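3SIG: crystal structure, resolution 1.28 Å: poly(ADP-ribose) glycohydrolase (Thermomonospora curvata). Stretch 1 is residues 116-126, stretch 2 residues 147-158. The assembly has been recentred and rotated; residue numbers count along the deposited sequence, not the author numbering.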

# COMPACT_ATOMS: atom_id res chain seq x y z
N ALA A 116 -5.09 -2.06 -7.33
CA ALA A 116 -6.27 -1.48 -7.96
C ALA A 116 -7.00 -2.47 -8.88
O ALA A 116 -8.22 -2.42 -9.01
CB ALA A 116 -5.87 -0.20 -8.73
N ARG A 117 -6.28 -3.39 -9.49
CA ARG A 117 -6.92 -4.37 -10.34
C ARG A 117 -7.64 -5.41 -9.51
O ARG A 117 -8.51 -6.12 -10.03
CB ARG A 117 -5.88 -5.12 -11.19
CG ARG A 117 -5.35 -4.34 -12.39
CD ARG A 117 -4.64 -5.21 -13.46
NE ARG A 117 -3.65 -6.07 -12.86
CZ ARG A 117 -2.42 -5.71 -12.54
NH1 ARG A 117 -1.97 -4.49 -12.81
NH2 ARG A 117 -1.63 -6.57 -11.92
N SER A 118 -7.26 -5.57 -8.26
CA SER A 118 -7.64 -6.75 -7.46
C SER A 118 -8.60 -6.48 -6.33
O SER A 118 -8.89 -7.41 -5.57
CB SER A 118 -6.38 -7.39 -6.87
OG SER A 118 -5.42 -7.66 -7.87
N SER A 119 -9.07 -5.24 -6.18
CA SER A 119 -9.77 -4.88 -4.96
C SER A 119 -10.69 -3.69 -5.22
O SER A 119 -10.77 -3.21 -6.36
CB SER A 119 -8.76 -4.48 -3.86
OG SER A 119 -8.18 -3.22 -4.12
N GLY A 120 -11.32 -3.19 -4.16
CA GLY A 120 -12.04 -1.94 -4.24
C GLY A 120 -11.24 -0.68 -4.00
O GLY A 120 -11.82 0.40 -3.86
N LEU A 121 -9.92 -0.80 -4.02
CA LEU A 121 -9.10 0.34 -3.65
C LEU A 121 -9.35 1.56 -4.51
O LEU A 121 -9.39 2.67 -4.00
CB LEU A 121 -7.63 -0.04 -3.71
CG LEU A 121 -6.64 1.07 -3.35
CD1 LEU A 121 -6.85 1.61 -1.92
CD2 LEU A 121 -5.22 0.54 -3.55
N TYR A 122 -9.50 1.41 -5.82
CA TYR A 122 -9.74 2.57 -6.69
C TYR A 122 -10.99 3.32 -6.31
O TYR A 122 -11.03 4.53 -6.44
CB TYR A 122 -9.85 2.09 -8.14
CG TYR A 122 -10.26 3.07 -9.22
CD1 TYR A 122 -9.49 4.15 -9.55
CD2 TYR A 122 -11.40 2.81 -9.98
CE1 TYR A 122 -9.87 4.97 -10.63
CE2 TYR A 122 -11.75 3.62 -11.01
CZ TYR A 122 -10.99 4.67 -11.31
OH TYR A 122 -11.38 5.47 -12.38
N ALA A 123 -12.05 2.61 -5.91
CA ALA A 123 -13.27 3.29 -5.53
C ALA A 123 -13.01 4.21 -4.34
O ALA A 123 -13.61 5.26 -4.24
CB ALA A 123 -14.36 2.30 -5.20
N SER A 124 -12.15 3.78 -3.41
CA SER A 124 -11.77 4.61 -2.28
C SER A 124 -10.91 5.80 -2.69
O SER A 124 -11.20 6.94 -2.38
CB SER A 124 -11.04 3.72 -1.25
OG SER A 124 -10.46 4.50 -0.22
N LEU A 125 -9.81 5.52 -3.39
CA LEU A 125 -8.85 6.57 -3.74
C LEU A 125 -9.45 7.61 -4.68
O LEU A 125 -9.16 8.81 -4.54
CB LEU A 125 -7.59 5.99 -4.34
CG LEU A 125 -6.88 4.96 -3.50
CD1 LEU A 125 -5.58 4.49 -4.19
CD2 LEU A 125 -6.60 5.53 -2.11
N ARG A 126 -10.30 7.19 -5.60
CA ARG A 126 -10.85 8.13 -6.57
C ARG A 126 -11.77 9.13 -5.88
O ARG A 126 -12.02 10.20 -6.45
CB ARG A 126 -11.59 7.41 -7.70
CG ARG A 126 -13.00 7.02 -7.29
CD ARG A 126 -13.39 5.62 -7.52
NE ARG A 126 -13.85 5.35 -8.87
CZ ARG A 126 -14.94 4.66 -9.19
NH1 ARG A 126 -15.78 4.17 -8.28
NH2 ARG A 126 -15.21 4.47 -10.46
N LEU A 147 -1.76 11.22 3.67
CA LEU A 147 -2.04 9.79 3.64
C LEU A 147 -3.53 9.58 3.49
O LEU A 147 -4.34 10.26 4.12
CB LEU A 147 -1.51 9.13 4.95
CG LEU A 147 -1.71 7.63 5.14
CD1 LEU A 147 -0.55 7.09 6.00
CD2 LEU A 147 -2.99 7.41 5.83
N ILE A 148 -3.91 8.63 2.66
CA ILE A 148 -5.29 8.19 2.60
C ILE A 148 -5.42 6.86 3.31
O ILE A 148 -4.69 5.90 3.02
CB ILE A 148 -5.79 8.05 1.15
CG1 ILE A 148 -5.73 9.38 0.39
CG2 ILE A 148 -7.21 7.52 1.12
CD1 ILE A 148 -5.89 9.26 -1.11
N TYR A 149 -6.37 6.82 4.24
CA TYR A 149 -6.69 5.62 4.98
C TYR A 149 -8.00 5.07 4.42
O TYR A 149 -9.03 5.76 4.41
CB TYR A 149 -6.84 5.91 6.48
CG TYR A 149 -7.30 4.69 7.26
CD1 TYR A 149 -6.45 3.61 7.46
CD2 TYR A 149 -8.57 4.63 7.72
CE1 TYR A 149 -6.88 2.48 8.16
CE2 TYR A 149 -9.02 3.51 8.42
CZ TYR A 149 -8.15 2.45 8.61
OH TYR A 149 -8.61 1.33 9.29
N SER A 150 -7.94 3.82 3.98
CA SER A 150 -9.09 3.12 3.35
C SER A 150 -9.43 1.86 4.14
O SER A 150 -8.76 0.86 4.01
CB SER A 150 -8.74 2.74 1.91
OG SER A 150 -8.29 3.86 1.15
N PRO A 151 -10.49 1.92 4.96
CA PRO A 151 -10.81 0.77 5.83
C PRO A 151 -11.63 -0.28 5.11
O PRO A 151 -12.49 0.04 4.29
CB PRO A 151 -11.67 1.39 6.93
CG PRO A 151 -12.38 2.54 6.25
CD PRO A 151 -11.35 3.07 5.22
N GLY A 152 -11.39 -1.55 5.41
CA GLY A 152 -12.31 -2.58 4.97
C GLY A 152 -12.49 -2.70 3.47
O GLY A 152 -13.56 -3.03 2.98
N VAL A 153 -11.43 -2.50 2.70
CA VAL A 153 -11.51 -2.60 1.25
C VAL A 153 -11.59 -4.08 0.88
O VAL A 153 -10.71 -4.88 1.25
CB VAL A 153 -10.27 -1.97 0.59
CG1 VAL A 153 -10.32 -2.16 -0.90
CG2 VAL A 153 -10.19 -0.49 0.95
N PRO A 154 -12.59 -4.47 0.09
CA PRO A 154 -12.67 -5.86 -0.33
C PRO A 154 -11.61 -6.16 -1.39
O PRO A 154 -11.40 -5.38 -2.32
CB PRO A 154 -14.10 -5.98 -0.88
CG PRO A 154 -14.48 -4.62 -1.24
CD PRO A 154 -13.76 -3.69 -0.32
N VAL A 155 -10.96 -7.31 -1.24
CA VAL A 155 -9.98 -7.85 -2.17
C VAL A 155 -10.59 -9.09 -2.76
O VAL A 155 -11.06 -9.97 -2.02
CB VAL A 155 -8.66 -8.19 -1.46
CG1 VAL A 155 -7.64 -8.75 -2.43
CG2 VAL A 155 -8.10 -6.97 -0.78
N PHE A 156 -10.61 -9.17 -4.08
CA PHE A 156 -11.36 -10.21 -4.78
C PHE A 156 -10.64 -10.80 -5.98
O PHE A 156 -11.29 -11.50 -6.79
CB PHE A 156 -12.78 -9.70 -5.16
CG PHE A 156 -12.80 -8.35 -5.85
CD1 PHE A 156 -13.13 -7.21 -5.14
CD2 PHE A 156 -12.50 -8.23 -7.20
CE1 PHE A 156 -13.15 -5.98 -5.77
CE2 PHE A 156 -12.51 -6.99 -7.82
CZ PHE A 156 -12.82 -5.87 -7.10
N ARG A 157 -9.31 -10.63 -6.10
CA ARG A 157 -8.52 -11.37 -7.08
C ARG A 157 -7.28 -11.94 -6.43
O ARG A 157 -6.76 -11.34 -5.46
CB ARG A 157 -8.08 -10.54 -8.29
CG ARG A 157 -9.19 -9.95 -9.11
CD ARG A 157 -8.64 -9.37 -10.41
NE ARG A 157 -9.66 -8.57 -11.06
CZ ARG A 157 -10.46 -9.04 -11.99
NH1 ARG A 157 -10.34 -10.29 -12.41
NH2 ARG A 157 -11.38 -8.26 -12.52
N ASP A 158 -6.76 -13.04 -6.96
CA ASP A 158 -5.45 -13.56 -6.57
C ASP A 158 -4.34 -12.95 -7.43
O ASP A 158 -4.60 -12.08 -8.23
CB ASP A 158 -5.44 -15.08 -6.63
CG ASP A 158 -5.54 -15.64 -8.05
OD1 ASP A 158 -5.40 -14.94 -9.07
OD2 ASP A 158 -5.74 -16.88 -8.15
O HOH W 1 -4.60 -9.61 -9.54

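Between two helical segments, Ser119 is extended and forms a single beta bridge with Val155. Two backbone bonds frame it: Phe156 N donates to Ser118 O (2.9 Å, nearly straight), and Gly120 N donates to Pro154 O (2.9 Å). Proline suits position 154, since only its carbonyl is asked to bond here. Ser118 O also takes a weak bond from Arg157 N at 3.3 Å. Helix 121-125 then crosses strand 147-151 at 132°, their axes 9.2 Å apart at closest approach, while the second stretch turns its corner at Gly152, whose positive phi favours glycine.

Side chains extend this polar seam. The CA-to-CB bond of Arg157 points toward the first stretch, and its NE donates to Arg117 O (2.9 Å). The Phe156 ring lies with one face under Ser118 O and Ser119 CA. Gly120, the N-cap residue, leaves room: a CB there would sit tightly against Pro154 CD, 3.4 Å away. Ser119 OG accepts from Leu121 N (3.0 Å), tying the turn to the helix start, where Val153 CG1 packs 3.4 Å from Leu121 N.

Further along, Ser124 OG and Ser150 OG share a buried hydrogen bond of 2.6 Å, small side chains meeting directly. Beside it, Leu125 CD2 packs on Ile148 CG2 at 3.8 Å; both residues are buried, and their branched apolar side chains fill space between helix and strand with no polar group to satisfy.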